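Local coordinates for regulatory protein SWI6 (PDB 1SW6) that serves as the shared subunit of the yeast transcription complexes SBF and MBF, which drive cell-cycle-dependent gene expression, here represented by its ankyrin-repeat domain, at residues 294-297 and 298-302. Sequence-based numbering, arbitrary orientation.
Sequences GNIS and IVDAL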
ATOM      1  N   GLY A 294      -9.573 -21.132 -10.679  1.00 54.01           N
ATOM      2  CA  GLY A 294      -9.369 -22.537 -10.369  1.00 55.90           C
ATOM      3  C   GLY A 294      -9.598 -22.938  -8.923  1.00 57.27           C
ATOM      4  O   GLY A 294      -9.815 -24.116  -8.635  1.00 58.84           O
ATOM      5  N   ASN A 295      -9.541 -21.972  -8.011  1.00 57.71           N
ATOM      6  CA  ASN A 295      -9.757 -22.239  -6.592  1.00 58.63           C
ATOM      7  C   ASN A 295     -11.173 -22.798  -6.404  1.00 57.57           C
ATOM      8  O   ASN A 295     -12.148 -22.052  -6.345  1.00 57.64           O
ATOM      9  CB  ASN A 295      -9.554 -20.939  -5.804  1.00 61.98           C
ATOM     10  CG  ASN A 295     -10.047 -21.027  -4.369  1.00 65.74           C
ATOM     11  OD1 ASN A 295      -9.816 -22.023  -3.672  1.00 68.17           O
ATOM     12  ND2 ASN A 295     -10.715 -19.969  -3.914  1.00 65.87           N
ATOM     13  N   ILE A 296     -11.272 -24.120  -6.320  1.00 56.62           N
ATOM     14  CA  ILE A 296     -12.553 -24.804  -6.178  1.00 56.59           C
ATOM     15  C   ILE A 296     -13.332 -24.455  -4.908  1.00 55.43           C
ATOM     16  O   ILE A 296     -14.567 -24.483  -4.902  1.00 54.85           O
ATOM     17  CB  ILE A 296     -12.369 -26.336  -6.222  1.00 58.07           C
ATOM     18  CG1 ILE A 296     -13.736 -27.026  -6.204  1.00 59.58           C
ATOM     19  CG2 ILE A 296     -11.538 -26.795  -5.028  1.00 59.26           C
ATOM     20  CD1 ILE A 296     -13.681 -28.532  -6.348  1.00 61.25           C
ATOM     21  N   SER A 297     -12.615 -24.138  -3.838  1.00 52.99           N
ATOM     22  CA  SER A 297     -13.252 -23.799  -2.574  1.00 51.08           C
ATOM     23  C   SER A 297     -14.317 -22.706  -2.698  1.00 48.22           C
ATOM     24  O   SER A 297     -15.466 -22.913  -2.323  1.00 47.18           O
ATOM     25  CB  SER A 297     -12.190 -23.368  -1.562  1.00 52.12           C
ATOM     26  OG  SER A 297     -12.793 -22.802  -0.409  1.00 55.74           O
ATOM     27  N   ILE A 298     -13.937 -21.547  -3.232  1.00 45.19           N
ATOM     28  CA  ILE A 298     -14.871 -20.442  -3.361  1.00 43.44           C
ATOM     29  C   ILE A 298     -15.855 -20.630  -4.527  1.00 42.25           C
ATOM     30  O   ILE A 298     -16.934 -20.046  -4.534  1.00 39.85           O
ATOM     31  CB  ILE A 298     -14.100 -19.091  -3.452  1.00 45.10           C
ATOM     32  CG1 ILE A 298     -15.017 -17.943  -3.037  1.00 44.74           C
ATOM     33  CG2 ILE A 298     -13.556 -18.875  -4.849  1.00 46.00           C
ATOM     34  CD1 ILE A 298     -14.275 -16.681  -2.692  1.00 45.57           C
ATOM     35  N   VAL A 299     -15.496 -21.469  -5.497  1.00 40.44           N
ATOM     36  CA  VAL A 299     -16.391 -21.752  -6.617  1.00 38.85           C
ATOM     37  C   VAL A 299     -17.618 -22.493  -6.070  1.00 38.53           C
ATOM     38  O   VAL A 299     -18.758 -22.152  -6.392  1.00 37.31           O
ATOM     39  CB  VAL A 299     -15.727 -22.659  -7.670  1.00 38.21           C
ATOM     40  CG1 VAL A 299     -16.777 -23.137  -8.678  1.00 37.10           C
ATOM     41  CG2 VAL A 299     -14.610 -21.915  -8.368  1.00 37.57           C
ATOM     42  N   ASP A 300     -17.376 -23.513  -5.250  1.00 38.31           N
ATOM     43  CA  ASP A 300     -18.463 -24.291  -4.664  1.00 39.63           C
ATOM     44  C   ASP A 300     -19.304 -23.459  -3.705  1.00 38.39           C
ATOM     45  O   ASP A 300     -20.522 -23.586  -3.688  1.00 37.40           O
ATOM     46  CB  ASP A 300     -17.914 -25.520  -3.936  1.00 42.65           C
ATOM     47  CG  ASP A 300     -17.410 -26.595  -4.895  1.00 48.53           C
ATOM     48  OD1 ASP A 300     -16.851 -27.603  -4.406  1.00 49.70           O
ATOM     49  OD2 ASP A 300     -17.571 -26.438  -6.133  1.00 49.36           O
ATOM     50  N   ALA A 301     -18.660 -22.611  -2.906  1.00 36.83           N
ATOM     51  CA  ALA A 301     -19.409 -21.771  -1.970  1.00 36.10           C
ATOM     52  C   ALA A 301     -20.400 -20.899  -2.751  1.00 35.67           C
ATOM     53  O   ALA A 301     -21.578 -20.808  -2.391  1.00 34.32           O
ATOM     54  CB  ALA A 301     -18.463 -20.905  -1.171  1.00 34.45           C
ATOM     55  N   LEU A 302     -19.920 -20.273  -3.827  1.00 33.94           N
ATOM     56  CA  LEU A 302     -20.766 -19.421  -4.660  1.00 34.31           C
ATOM     57  C   LEU A 302     -21.892 -20.194  -5.343  1.00 34.52           C
ATOM     58  O   LEU A 302     -23.010 -19.685  -5.472  1.00 33.94           O
ATOM     59  CB  LEU A 302     -19.943 -18.727  -5.743  1.00 33.43           C
ATOM     60  CG  LEU A 302     -19.095 -17.514  -5.380  1.00 33.78           C
ATOM     61  CD1 LEU A 302     -18.300 -17.109  -6.604  1.00 31.68           C
ATOM     62  CD2 LEU A 302     -19.989 -16.367  -4.892  1.00 32.42           C
TER
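Asp300 and Ala301 reach back one turn with their amides to tie down the start of helix 296-304. Asp300 N donates to Ile296 O at 3.0 Å, nearly straight (N-H...O 168°), while Ala301 N meets Ser297 O in a longer bond of 3.3 Å. The first of these i to i+4 bonds closes the opening turn and the second carries the pattern on.

Side chains make the other contacts. Asn295, at the N-cap position, has its CG swung beside its own carbonyl carbon (chi1 167°), which brings the amide end to Ile298: ND2 lies a close 3.2 Å from Ile298 CG2, with the two side chains crossing at about a right angle. Asn is common at this position because its side-chain oxygen can accept a bond from an amide of the first turn; here, however, OD1 stays 4.2 Å from Ile298 N, and it is ND2 that meets Ile298. Next to it, the branched Val299 sets CG2 3.2 Å from Asn295 O, a tight contact of a methyl with the backbone of the cap residue. On the more open face, Ile296 CG1 runs past the carboxylate of Asp300, 3.6 Å from OD1; a charged group suits this partly exposed side, where it can meet solvent.

Nonpolar residues occupy the inner faces. Ile298 and Leu302, one turn apart, both pack on Ile209 of helix 204-212 and Leu225 of helix 218-234, whereas Val299 turns to Ala290 of helix 286-293. Gly294 supplies the bend before the cap: its positive phi (90°) would press a CB against the preceding carbonyl oxygen. A helix followed by a glycine with positive phi, a tight turn and a second, antiparallel helix beginning after Asn295 form the helix-turn-helix core of an ankyrin repeat, here the fourth of the Swi6 domain, stacked on the helices before it.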